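Local coordinates for protein 1d10 (Caenorhabditis elegans, PDB 1T9F) that is of unknown function but folds as a beta-trefoil of MIR repeats related to SDF2-type proteins, and probably enters the secretory pathway through a signal sequence, at residues D3-T8 with L127-F132; L13-A18 with W172-G177; D20-H25 with G156-V161; Y142-G147 with G168-K173. One frame throughout, in Å; residues are numbered along the deposited sequence.

Interaction 1: residues D3-T8 with L127-F132; sequences DEDFVT and LESEQF
The tight part of this contact lies where the backbones come closest, with Phe-6 CA and Leu-127 CA 4.0 Å apart in a single isolated bridge. One hydrogen bond crosses it: Glu-128 N gives its hydrogen to Asp-5 O at 3.0 Å, fairly straight at 162° although the donor stands above the carbonyl plane. Asp-5 then folds its side chain over the same place. Its CG occupies the crowded position between the backbone N and the carbonyl carbon (chi1 66°), so the carboxylate crosses the Leu-127 side chain at about a right angle and OD2 rests 3.4 Å from Leu-127 CB. Leucine suits the spot because its CD2 branch also packs against the carbonyl of Asp-3, 3.8 Å from that O. On the inner side Val-7 presents its CG2 branch to Glu-128 N at 4.0 Å, while its backbone bonds to Ile-69 and Trp-126.

Toward solvent the packing loosens. Asp-5 OD1 lies 3.5 Å from Ser-129 OG, and the carboxylate of Glu-128 stays well apart from that of Asp-5, a separation of like charges that would probably disturb the ionisation of either only slightly. Ser-129 is exposed, and its short polar side chain suits a place bordering solvent. The CB of Phe-6 points away from 127-132, and its ring takes Glu-4 O over the centre of one face.

Leu-127 to Glu-130 form a type I turn leading into strand 131-136. The N-terminal segment, ahead of the first barrel strand, is thus pinned on the last MIR repeat of a beta-trefoil.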
loop_
_atom_site.group_PDB
_atom_site.type_symbol
_atom_site.label_atom_id
_atom_site.label_comp_id
_atom_site.label_asym_id
_atom_site.label_seq_id
_atom_site.Cartn_x
_atom_site.Cartn_y
_atom_site.Cartn_z
ATOM N N ASP A 3 23.703 -4.364 4.601
ATOM C CA ASP A 3 23.135 -4.972 3.401
ATOM C C ASP A 3 22.205 -6.135 3.728
ATOM O O ASP A 3 21.779 -6.863 2.833
ATOM C CB ASP A 3 24.261 -5.463 2.482
ATOM C CG ASP A 3 25.445 -4.510 2.450
ATOM O OD1 ASP A 3 25.231 -3.296 2.241
ATOM O OD2 ASP A 3 26.593 -4.978 2.631
ATOM N N GLU A 4 21.892 -6.306 5.008
ATOM C CA GLU A 4 21.019 -7.390 5.434
ATOM C C GLU A 4 19.885 -6.884 6.326
ATOM O O GLU A 4 19.370 -7.610 7.174
ATOM C CB GLU A 4 21.841 -8.470 6.158
ATOM C CG GLU A 4 21.076 -9.755 6.453
ATOM C CD GLU A 4 21.986 -10.928 6.774
ATOM O OE1 GLU A 4 21.463 -12.021 7.087
ATOM O OE2 GLU A 4 23.224 -10.765 6.711
ATOM N N ASP A 5 19.502 -5.627 6.125
ATOM C CA ASP A 5 18.410 -5.025 6.885
ATOM C C ASP A 5 17.155 -5.128 6.021
ATOM O O ASP A 5 16.321 -4.222 5.994
ATOM C CB ASP A 5 18.715 -3.552 7.198
ATOM C CG ASP A 5 18.754 -2.672 5.951
ATOM O OD1 ASP A 5 19.001 -1.454 6.093
ATOM O OD2 ASP A 5 18.539 -3.187 4.832
ATOM N N PHE A 6 17.031 -6.248 5.316
ATOM C CA PHE A 6 15.906 -6.475 4.420
ATOM C C PHE A 6 14.542 -6.632 5.075
ATOM O O PHE A 6 14.426 -7.002 6.239
ATOM C CB PHE A 6 16.182 -7.688 3.526
ATOM C CG PHE A 6 16.702 -8.884 4.267
ATOM C CD1 PHE A 6 15.927 -9.518 5.230
ATOM C CD2 PHE A 6 17.971 -9.381 3.996
ATOM C CE1 PHE A 6 16.412 -10.636 5.917
ATOM C CE2 PHE A 6 18.464 -10.495 4.675
ATOM C CZ PHE A 6 17.681 -11.124 5.637
ATOM N N VAL A 7 13.510 -6.332 4.294
ATOM C CA VAL A 7 12.128 -6.436 4.736
ATOM C C VAL A 7 11.760 -7.908 4.641
ATOM O O VAL A 7 12.060 -8.560 3.640
ATOM C CB VAL A 7 11.205 -5.614 3.820
ATOM C CG1 VAL A 7 9.778 -5.707 4.306
ATOM C CG2 VAL A 7 11.670 -4.164 3.788
ATOM N N THR A 8 11.103 -8.427 5.672
ATOM C CA THR A 8 10.752 -9.841 5.707
ATOM C C THR A 8 9.266 -10.161 5.619
ATOM O O THR A 8 8.408 -9.338 5.944
ATOM C CB THR A 8 11.320 -10.497 6.977
ATOM O OG1 THR A 8 10.678 -9.938 8.128
ATOM C CG2 THR A 8 12.823 -10.245 7.075
ATOM N N LEU A 127 15.340 -3.770 0.910
ATOM C CA LEU A 127 16.050 -3.265 2.083
ATOM C C LEU A 127 15.197 -2.195 2.762
ATOM O O LEU A 127 14.588 -1.352 2.100
ATOM C CB LEU A 127 17.396 -2.661 1.672
ATOM C CG LEU A 127 18.357 -3.520 0.842
ATOM C CD1 LEU A 127 19.553 -2.676 0.420
ATOM C CD2 LEU A 127 18.809 -4.732 1.644
ATOM N N GLU A 128 15.158 -2.233 4.087
ATOM C CA GLU A 128 14.372 -1.284 4.859
ATOM C C GLU A 128 14.862 0.156 4.713
ATOM O O GLU A 128 14.146 1.099 5.051
ATOM C CB GLU A 128 14.398 -1.691 6.332
ATOM C CG GLU A 128 13.494 -0.868 7.229
ATOM C CD GLU A 128 13.317 -1.502 8.593
ATOM O OE1 GLU A 128 13.002 -2.711 8.635
ATOM O OE2 GLU A 128 13.483 -0.798 9.612
ATOM N N SER A 129 16.075 0.316 4.192
ATOM C CA SER A 129 16.684 1.636 4.031
ATOM C C SER A 129 16.532 2.246 2.643
ATOM O O SER A 129 17.065 3.324 2.374
ATOM C CB SER A 129 18.172 1.549 4.354
ATOM O OG SER A 129 18.829 0.746 3.387
ATOM N N GLU A 130 15.816 1.577 1.755
ATOM C CA GLU A 130 15.679 2.112 0.416
ATOM C C GLU A 130 14.267 2.562 0.097
ATOM O O GLU A 130 13.307 2.177 0.769
ATOM C CB GLU A 130 16.131 1.071 -0.607
ATOM C CG GLU A 130 15.118 -0.024 -0.873
ATOM C CD GLU A 130 15.729 -1.208 -1.594
ATOM O OE1 GLU A 130 16.332 -2.064 -0.914
ATOM O OE2 GLU A 130 15.618 -1.278 -2.838
ATOM N N GLN A 131 14.148 3.401 -0.923
ATOM C CA GLN A 131 12.844 3.862 -1.340
ATOM C C GLN A 131 12.392 2.812 -2.334
ATOM O O GLN A 131 13.213 2.062 -2.865
ATOM C CB GLN A 131 12.923 5.234 -2.008
ATOM C CG GLN A 131 13.522 6.307 -1.126
ATOM C CD GLN A 131 12.974 7.686 -1.423
ATOM O OE1 GLN A 131 12.641 8.004 -2.562
ATOM N NE2 GLN A 131 12.886 8.519 -0.394
ATOM N N PHE A 132 11.092 2.752 -2.584
ATOM C CA PHE A 132 10.563 1.768 -3.503
ATOM C C PHE A 132 9.216 2.209 -4.034
ATOM O O PHE A 132 8.630 3.177 -3.551
ATOM C CB PHE A 132 10.396 0.421 -2.783
ATOM C CG PHE A 132 9.408 0.457 -1.634
ATOM C CD1 PHE A 132 9.792 0.915 -0.374
ATOM C CD2 PHE A 132 8.085 0.064 -1.823
ATOM C CE1 PHE A 132 8.866 0.983 0.685
ATOM C CE2 PHE A 132 7.158 0.130 -0.775
ATOM C CZ PHE A 132 7.547 0.589 0.476
#

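Interaction 2: residues L13-A18 with W172-G177; sequences LKFINA and WKVAEG
The carbonyl oxygen of Ile-16 is gripped twice: Lys-173 N donates a hydrogen bond to it at 2.8 Å, in the carbonyl plane, and Trp-172 CA adds a CA-H...O contact at 3.4 Å. Lys-14 O is held in the same double way by Ala-175 N and Val-174 CA. The return bonds, Lys-14 N to Ala-175 O and Ile-16 N to Lys-173 O (2.7 Å), run nearly along the C=O axes and complete an antiparallel ladder.

On the face of Phe-15 and Val-174, Leu-13 CD2 presses Val-174 CG1 at a tight 3.3 Å, and the branched valine meets Phe-15 CE2 with its other methyl. Further along, Asn-17 crosses the indole of Trp-172: CB makes a CH-pi contact over the six-membered ring, and ND2 lies 3.6 Å above its plane, the amide turned 86° to it. That ND2 bonds to Gly-169 O. An alanine in place of Trp-172 would remove this platform and the NE1 bond to Leu-143, and would probably loosen the Asn-17 amide. On the other face Ile-16 CD1 meets Ala-175 CB, while Lys-14 extends to a salt bridge with Asp-47.

By joining the first strand to the last, this pair closes the six-stranded barrel of a beta-trefoil.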
loop_
_atom_site.group_PDB
_atom_site.type_symbol
_atom_site.label_atom_id
_atom_site.label_comp_id
_atom_site.label_asym_id
_atom_site.label_seq_id
_atom_site.Cartn_x
_atom_site.Cartn_y
_atom_site.Cartn_z
ATOM N N LEU A 13 4.721 -3.256 9.413
ATOM C CA LEU A 13 5.368 -1.955 9.356
ATOM C C LEU A 13 4.496 -0.853 8.772
ATOM O O LEU A 13 3.351 -1.090 8.391
ATOM C CB LEU A 13 6.666 -2.091 8.556
ATOM C CG LEU A 13 6.561 -3.047 7.368
ATOM C CD1 LEU A 13 5.752 -2.393 6.288
ATOM C CD2 LEU A 13 7.934 -3.422 6.849
ATOM N N LYS A 14 5.047 0.356 8.730
ATOM C CA LYS A 14 4.357 1.518 8.187
ATOM C C LYS A 14 4.985 1.879 6.849
ATOM O O LYS A 14 6.195 1.730 6.667
ATOM C CB LYS A 14 4.498 2.716 9.130
ATOM C CG LYS A 14 3.934 2.508 10.518
ATOM C CD LYS A 14 4.525 3.537 11.476
ATOM C CE LYS A 14 4.076 3.298 12.901
ATOM N NZ LYS A 14 5.003 3.956 13.876
ATOM N N PHE A 15 4.161 2.346 5.916
ATOM C CA PHE A 15 4.626 2.764 4.602
ATOM C C PHE A 15 4.522 4.282 4.551
ATOM O O PHE A 15 3.424 4.838 4.549
ATOM C CB PHE A 15 3.770 2.142 3.494
ATOM C CG PHE A 15 3.996 0.663 3.315
ATOM C CD1 PHE A 15 3.454 -0.253 4.211
ATOM C CD2 PHE A 15 4.800 0.192 2.285
ATOM C CE1 PHE A 15 3.716 -1.611 4.086
ATOM C CE2 PHE A 15 5.072 -1.167 2.150
ATOM C CZ PHE A 15 4.531 -2.069 3.052
ATOM N N ILE A 16 5.672 4.947 4.508
ATOM C CA ILE A 16 5.713 6.405 4.489
ATOM C C ILE A 16 5.970 6.964 3.087
ATOM O O ILE A 16 6.888 6.523 2.393
ATOM C CB ILE A 16 6.821 6.923 5.435
ATOM C CG1 ILE A 16 6.560 6.414 6.857
ATOM C CG2 ILE A 16 6.877 8.456 5.401
ATOM C CD1 ILE A 16 7.613 6.842 7.845
ATOM N N ASN A 17 5.168 7.934 2.667
ATOM C CA ASN A 17 5.390 8.506 1.347
ATOM C C ASN A 17 6.622 9.399 1.409
ATOM O O ASN A 17 6.671 10.377 2.161
ATOM C CB ASN A 17 4.163 9.285 0.878
ATOM C CG ASN A 17 4.278 9.713 -0.570
ATOM O OD1 ASN A 17 4.815 10.771 -0.871
ATOM N ND2 ASN A 17 3.786 8.879 -1.475
ATOM N N ALA A 18 7.629 9.031 0.626
ATOM C CA ALA A 18 8.904 9.742 0.582
ATOM C C ALA A 18 8.853 11.264 0.488
ATOM O O ALA A 18 9.507 11.963 1.263
ATOM C CB ALA A 18 9.748 9.197 -0.563
ATOM N N TRP A 172 7.830 5.413 -2.061
ATOM C CA TRP A 172 7.527 5.081 -0.673
ATOM C C TRP A 172 8.774 4.610 0.061
ATOM O O TRP A 172 9.765 4.204 -0.555
ATOM C CB TRP A 172 6.459 3.978 -0.591
ATOM C CG TRP A 172 5.158 4.353 -1.247
ATOM C CD1 TRP A 172 4.833 4.212 -2.566
ATOM C CD2 TRP A 172 4.027 4.966 -0.616
ATOM N NE1 TRP A 172 3.565 4.699 -2.799
ATOM C CE2 TRP A 172 3.050 5.171 -1.616
ATOM C CE3 TRP A 172 3.747 5.365 0.701
ATOM C CZ2 TRP A 172 1.812 5.762 -1.343
ATOM C CZ3 TRP A 172 2.509 5.953 0.972
ATOM C CH2 TRP A 172 1.560 6.146 -0.050
ATOM N N LYS A 173 8.689 4.647 1.382
ATOM C CA LYS A 173 9.767 4.238 2.268
ATOM C C LYS A 173 9.145 3.460 3.425
ATOM O O LYS A 173 8.083 3.829 3.926
ATOM C CB LYS A 173 10.488 5.479 2.794
ATOM C CG LYS A 173 11.475 5.217 3.895
ATOM C CD LYS A 173 11.961 6.530 4.511
ATOM C CE LYS A 173 10.791 7.325 5.086
ATOM N NZ LYS A 173 11.210 8.568 5.785
ATOM N N VAL A 174 9.808 2.389 3.849
ATOM C CA VAL A 174 9.311 1.559 4.937
ATOM C C VAL A 174 9.884 1.999 6.278
ATOM O O VAL A 174 10.963 2.581 6.340
ATOM C CB VAL A 174 9.666 0.068 4.696
ATOM C CG1 VAL A 174 9.554 -0.720 5.981
ATOM C CG2 VAL A 174 8.731 -0.522 3.656
ATOM N N ALA A 175 9.148 1.729 7.350
ATOM C CA ALA A 175 9.586 2.073 8.698
ATOM C C ALA A 175 8.947 1.095 9.678
ATOM O O ALA A 175 7.792 0.688 9.510
ATOM C CB ALA A 175 9.181 3.508 9.039
ATOM N N GLU A 176 9.694 0.701 10.700
ATOM C CA GLU A 176 9.139 -0.224 11.671
ATOM C C GLU A 176 8.265 0.506 12.673
ATOM O O GLU A 176 8.754 1.309 13.468
ATOM C CB GLU A 176 10.241 -0.975 12.419
ATOM C CG GLU A 176 9.693 -1.827 13.547
ATOM C CD GLU A 176 10.189 -3.255 13.503
ATOM O OE1 GLU A 176 11.351 -3.495 13.896
ATOM O OE2 GLU A 176 9.414 -4.132 13.065
ATOM N N GLY A 177 6.965 0.240 12.615
ATOM C CA GLY A 177 6.056 0.858 13.559
ATOM C C GLY A 177 6.309 0.169 14.883
ATOM O O GLY A 177 6.798 0.777 15.839
#

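Interaction 3: residues D20-H25 with G156-V161; sequences DGSRLH and GQREVV
The two segments run at nearly a right angle to each other, their end-to-end directions 88° apart, and the nearest CA atoms, those of Ser-22 and Arg-158, are separated by 7.8 Å. Side chains therefore make the contact. Gly-21 turns the chain with positive phi (85°), an angle that glycine adopts readily, and lets Asp-20 and Ser-22 face Arg-158 together.

Asp-20 and Arg-158 meet tip to tip in a salt bridge. With CG anti to the backbone N, Asp-20 brings OD2 to 2.8 Å from Arg-158 NE, but the hydrogen bond is bent and weak, the carboxylate and guanidinium planes being 44° apart. Ser-22 OG donates to the anti lone pair of the same OD2 at 2.9 Å, so two donors serve one oxygen. An alanine in place of Asp-20 would remove this counter-charge of Arg-158 and this acceptor of Ser-22 OG, and would probably leave the guanidinium less firmly placed.

Strands 23-27 and 158-163 both pair with strand 38-43, within the second sheet that accompanies the barrel of the beta-trefoil; the contact joins the first and last MIR repeats there.

Leu-24, whose CB points away, has CG anti to the backbone N, so that its CD1 comes nearer and meets Val-160 CG2 at 4.1 Å, the side chains crossing at about a right angle. One residue further along strand 23-27 the His-25 ring stands nearly perpendicular to the Gln-157 amide, with ND1 4.0 Å from OE1; that oxygen is bonded to Thr-41 OG1.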
loop_
_atom_site.group_PDB
_atom_site.type_symbol
_atom_site.label_atom_id
_atom_site.label_comp_id
_atom_site.label_asym_id
_atom_site.label_seq_id
_atom_site.Cartn_x
_atom_site.Cartn_y
_atom_site.Cartn_z
ATOM N N ASP A 20 5.985 13.332 0.717
ATOM C CA ASP A 20 4.994 13.992 1.567
ATOM C C ASP A 20 5.153 13.656 3.049
ATOM O O ASP A 20 4.769 14.445 3.914
ATOM C CB ASP A 20 3.576 13.621 1.114
ATOM C CG ASP A 20 2.512 14.396 1.855
ATOM O OD1 ASP A 20 2.669 15.629 1.981
ATOM O OD2 ASP A 20 1.522 13.784 2.303
ATOM N N GLY A 21 5.705 12.484 3.346
ATOM C CA GLY A 21 5.889 12.090 4.738
ATOM C C GLY A 21 4.673 11.436 5.391
ATOM O O GLY A 21 4.748 10.988 6.535
ATOM N N SER A 22 3.554 11.374 4.673
ATOM C CA SER A 22 2.331 10.764 5.199
ATOM C C SER A 22 2.424 9.232 5.204
ATOM O O SER A 22 3.152 8.646 4.398
ATOM C CB SER A 22 1.134 11.210 4.359
ATOM O OG SER A 22 1.350 10.942 2.986
ATOM N N ARG A 23 1.685 8.589 6.108
ATOM C CA ARG A 23 1.708 7.132 6.222
ATOM C C ARG A 23 0.495 6.470 5.595
ATOM O O ARG A 23 -0.632 6.938 5.780
ATOM C CB ARG A 23 1.782 6.704 7.688
ATOM C CG ARG A 23 3.093 7.007 8.373
ATOM C CD ARG A 23 3.137 8.427 8.893
ATOM N NE ARG A 23 4.477 8.797 9.343
ATOM C CZ ARG A 23 5.126 8.207 10.338
ATOM N NH1 ARG A 23 4.564 7.209 11.009
ATOM N NH2 ARG A 23 6.345 8.618 10.661
ATOM N N LEU A 24 0.727 5.380 4.863
ATOM C CA LEU A 24 -0.368 4.638 4.223
ATOM C C LEU A 24 -1.312 4.280 5.354
ATOM O O LEU A 24 -0.871 3.842 6.429
ATOM C CB LEU A 24 0.154 3.383 3.526
ATOM C CG LEU A 24 -0.873 2.686 2.625
ATOM C CD1 LEU A 24 -1.358 3.642 1.560
ATOM C CD2 LEU A 24 -0.245 1.460 1.988
ATOM N N HIS A 25 -2.610 4.409 5.106
ATOM C CA HIS A 25 -3.566 4.236 6.192
ATOM C C HIS A 25 -4.931 3.727 5.737
ATOM O O HIS A 25 -5.319 3.879 4.570
ATOM C CB HIS A 25 -3.693 5.628 6.838
ATOM C CG HIS A 25 -4.557 5.699 8.062
ATOM N ND1 HIS A 25 -5.912 5.938 8.003
ATOM C CD2 HIS A 25 -4.237 5.676 9.379
ATOM C CE1 HIS A 25 -6.391 6.062 9.229
ATOM N NE2 HIS A 25 -5.394 5.908 10.081
ATOM N N GLY A 156 -8.024 16.393 5.832
ATOM C CA GLY A 156 -6.580 16.493 5.741
ATOM C C GLY A 156 -5.868 15.230 5.288
ATOM O O GLY A 156 -4.672 15.265 5.009
ATOM N N GLN A 157 -6.581 14.114 5.219
ATOM C CA GLN A 157 -5.957 12.866 4.792
ATOM C C GLN A 157 -5.757 12.884 3.279
ATOM O O GLN A 157 -6.622 13.351 2.533
ATOM C CB GLN A 157 -6.815 11.679 5.232
ATOM C CG GLN A 157 -6.891 11.548 6.754
ATOM C CD GLN A 157 -7.616 10.308 7.222
ATOM O OE1 GLN A 157 -7.551 9.261 6.587
ATOM N NE2 GLN A 157 -8.293 10.413 8.362
ATOM N N ARG A 158 -4.607 12.395 2.825
ATOM C CA ARG A 158 -4.298 12.399 1.396
ATOM C C ARG A 158 -4.927 11.260 0.600
ATOM O O ARG A 158 -5.020 10.127 1.080
ATOM C CB ARG A 158 -2.782 12.388 1.181
ATOM C CG ARG A 158 -2.056 13.637 1.680
ATOM C CD ARG A 158 -1.887 13.631 3.187
ATOM N NE ARG A 158 -0.816 14.523 3.630
ATOM C CZ ARG A 158 -0.943 15.835 3.804
ATOM N NH1 ARG A 158 -2.104 16.431 3.577
ATOM N NH2 ARG A 158 0.100 16.555 4.208
ATOM N N GLU A 159 -5.360 11.573 -0.622
ATOM C CA GLU A 159 -5.964 10.570 -1.491
ATOM C C GLU A 159 -4.874 9.660 -2.049
ATOM O O GLU A 159 -3.838 10.133 -2.521
ATOM C CB GLU A 159 -6.718 11.231 -2.657
ATOM C CG GLU A 159 -7.265 10.231 -3.678
ATOM C CD GLU A 159 -7.813 10.892 -4.942
ATOM O OE1 GLU A 159 -7.225 11.898 -5.393
ATOM O OE2 GLU A 159 -8.820 10.394 -5.490
ATOM N N VAL A 160 -5.116 8.357 -1.966
ATOM C CA VAL A 160 -4.203 7.343 -2.472
ATOM C C VAL A 160 -4.877 6.741 -3.710
ATOM O O VAL A 160 -6.054 6.355 -3.665
ATOM C CB VAL A 160 -3.972 6.229 -1.428
ATOM C CG1 VAL A 160 -3.153 5.100 -2.047
ATOM C CG2 VAL A 160 -3.254 6.788 -0.202
ATOM N N VAL A 161 -4.145 6.662 -4.813
ATOM C CA VAL A 161 -4.719 6.129 -6.042
ATOM C C VAL A 161 -3.716 5.335 -6.868
ATOM O O VAL A 161 -2.552 5.187 -6.493
ATOM C CB VAL A 161 -5.256 7.254 -6.952
ATOM C CG1 VAL A 161 -6.235 8.137 -6.190
ATOM C CG2 VAL A 161 -4.096 8.074 -7.491
#

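Interaction 4: residues Y142-G147 with G168-K173; sequences YLSLSG and GGSAWK
This is a fully buried contact within the last MIR repeat of the beta-trefoil, where the loop leading into barrel strand 172-175 crosses strand 142-146 of the second sheet. Hydrogen bonds and indole packing share the work. Leu-145 N donates to Gly-169 O at 3.1 Å, from above the carbonyl plane; the same oxygen receives Asn-17 ND2. Glycine suits position 169 because a CB there would collide with Leu-145 O.

Beside it, Ser-144 OG and Ser-170 OG are hydrogen-bonded at 2.7 Å, either able to donate. Both OG atoms lie anti to their carbonyl carbons, beside the backbone N, and each has a further partner, Thr-163 OG1 for Ser-144 and Thr-167 N for Ser-170.

Two leucines pack on the indole of Trp-172. Leu-143 crosses it at about a right angle and lays CD2 3.7 Å above one face, toward the rim, while Leu-145 CD2 touches CH2 at 3.8 Å. A water donates to Leu-143 O at 2.8 Å and is also placed to donate to Ser-170 O at 3.0 Å, though other acceptors compete for its protons. Trp-172 NE1 points at that Leu-143 O in the indole plane, at 3.1 Å and an almost linear 178°.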
loop_
_atom_site.group_PDB
_atom_site.type_symbol
_atom_site.label_atom_id
_atom_site.label_comp_id
_atom_site.label_asym_id
_atom_site.label_seq_id
_atom_site.Cartn_x
_atom_site.Cartn_y
_atom_site.Cartn_z
ATOM N N TYR A 142 0.649 2.269 -10.453
ATOM C CA TYR A 142 1.545 2.489 -9.337
ATOM C C TYR A 142 0.769 3.063 -8.156
ATOM O O TYR A 142 -0.120 3.901 -8.331
ATOM C CB TYR A 142 2.642 3.465 -9.742
ATOM C CG TYR A 142 3.588 2.928 -10.792
ATOM C CD1 TYR A 142 4.664 2.120 -10.438
ATOM C CD2 TYR A 142 3.406 3.230 -12.145
ATOM C CE1 TYR A 142 5.542 1.626 -11.401
ATOM C CE2 TYR A 142 4.280 2.739 -13.119
ATOM C CZ TYR A 142 5.345 1.937 -12.739
ATOM O OH TYR A 142 6.213 1.435 -13.691
ATOM N N LEU A 143 1.090 2.598 -6.956
ATOM C CA LEU A 143 0.429 3.109 -5.758
ATOM C C LEU A 143 0.982 4.523 -5.623
ATOM O O LEU A 143 2.196 4.697 -5.533
ATOM C CB LEU A 143 0.826 2.267 -4.539
ATOM C CG LEU A 143 0.252 2.700 -3.188
ATOM C CD1 LEU A 143 -1.247 2.470 -3.175
ATOM C CD2 LEU A 143 0.927 1.904 -2.080
ATOM N N SER A 144 0.111 5.529 -5.622
ATOM C CA SER A 144 0.589 6.909 -5.538
ATOM C C SER A 144 -0.364 7.858 -4.839
ATOM O O SER A 144 -1.573 7.630 -4.807
ATOM C CB SER A 144 0.834 7.473 -6.946
ATOM O OG SER A 144 1.588 6.592 -7.759
ATOM N N LEU A 145 0.192 8.923 -4.273
ATOM C CA LEU A 145 -0.634 9.945 -3.653
ATOM C C LEU A 145 -1.025 10.815 -4.849
ATOM O O LEU A 145 -0.163 11.227 -5.634
ATOM C CB LEU A 145 0.173 10.769 -2.644
ATOM C CG LEU A 145 0.660 10.028 -1.394
ATOM C CD1 LEU A 145 1.261 11.024 -0.406
ATOM C CD2 LEU A 145 -0.509 9.292 -0.753
ATOM N N SER A 146 -2.319 11.058 -5.010
ATOM C CA SER A 146 -2.817 11.866 -6.120
ATOM C C SER A 146 -2.453 13.328 -5.934
ATOM O O SER A 146 -2.404 14.090 -6.896
ATOM C CB SER A 146 -4.336 11.754 -6.214
ATOM O OG SER A 146 -4.938 12.413 -5.118
ATOM N N GLY A 147 -2.201 13.715 -4.687
ATOM C CA GLY A 147 -1.861 15.095 -4.393
ATOM C C GLY A 147 -3.084 15.807 -3.850
ATOM O O GLY A 147 -3.021 16.961 -3.428
ATOM N N GLY A 168 5.394 12.048 -8.721
ATOM C CA GLY A 168 6.120 12.527 -7.561
ATOM C C GLY A 168 5.496 12.012 -6.275
ATOM O O GLY A 168 5.966 12.325 -5.178
ATOM N N GLY A 169 4.429 11.232 -6.409
ATOM C CA GLY A 169 3.771 10.674 -5.238
ATOM C C GLY A 169 3.885 9.158 -5.205
ATOM O O GLY A 169 3.284 8.506 -4.350
ATOM N N SER A 170 4.678 8.599 -6.120
ATOM C CA SER A 170 4.856 7.145 -6.226
ATOM C C SER A 170 5.970 6.532 -5.375
ATOM O O SER A 170 6.026 5.314 -5.211
ATOM C CB SER A 170 5.096 6.760 -7.688
ATOM O OG SER A 170 4.070 7.265 -8.528
ATOM N N ALA A 171 6.855 7.358 -4.832
ATOM C CA ALA A 171 7.953 6.837 -4.027
ATOM C C ALA A 171 7.568 6.616 -2.564
ATOM O O ALA A 171 7.045 7.513 -1.909
ATOM C CB ALA A 171 9.143 7.770 -4.114
ATOM N N TRP A 172 7.830 5.413 -2.061
ATOM C CA TRP A 172 7.527 5.081 -0.673
ATOM C C TRP A 172 8.774 4.610 0.061
ATOM O O TRP A 172 9.765 4.204 -0.555
ATOM C CB TRP A 172 6.459 3.978 -0.591
ATOM C CG TRP A 172 5.158 4.353 -1.247
ATOM C CD1 TRP A 172 4.833 4.212 -2.566
ATOM C CD2 TRP A 172 4.027 4.966 -0.616
ATOM N NE1 TRP A 172 3.565 4.699 -2.799
ATOM C CE2 TRP A 172 3.050 5.171 -1.616
ATOM C CE3 TRP A 172 3.747 5.365 0.701
ATOM C CZ2 TRP A 172 1.812 5.762 -1.343
ATOM C CZ3 TRP A 172 2.509 5.953 0.972
ATOM C CH2 TRP A 172 1.560 6.146 -0.050
ATOM N N LYS A 173 8.689 4.647 1.382
ATOM C CA LYS A 173 9.767 4.238 2.268
ATOM C C LYS A 173 9.145 3.460 3.425
ATOM O O LYS A 173 8.083 3.829 3.926
ATOM C CB LYS A 173 10.488 5.479 2.794
ATOM C CG LYS A 173 11.475 5.217 3.895
ATOM C CD LYS A 173 11.961 6.530 4.511
ATOM C CE LYS A 173 10.791 7.325 5.086
ATOM N NZ LYS A 173 11.210 8.568 5.785
HETATM O O HOH W 1 4.388 3.079 -6.280
#

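Interactions 2 and 4 share Trp-172, and their centres lie about 12 Å apart; Asn-17 ND2 to Gly-169 O (2.9 Å) and Ala-18 N to Ala-171 O (3.0 Å) tie them further. Interaction 1 joins the same barrel sheet, since Phe-132 O probably bonds to Trp-172 N at 2.8 Å, and Phe-132 packs on Phe-15 and Val-174. Interaction 3, nested in the loop that interaction 2 closes, is centred about 9 Å from interaction 4 and meets it through Val-161 N and Ser-144 O (2.7 Å). Interactions 1 and 3 do not touch. No catalytic site is assigned here; a malonate, probably from crystallisation, lies about 6 Å from the Tyr-142 side chain.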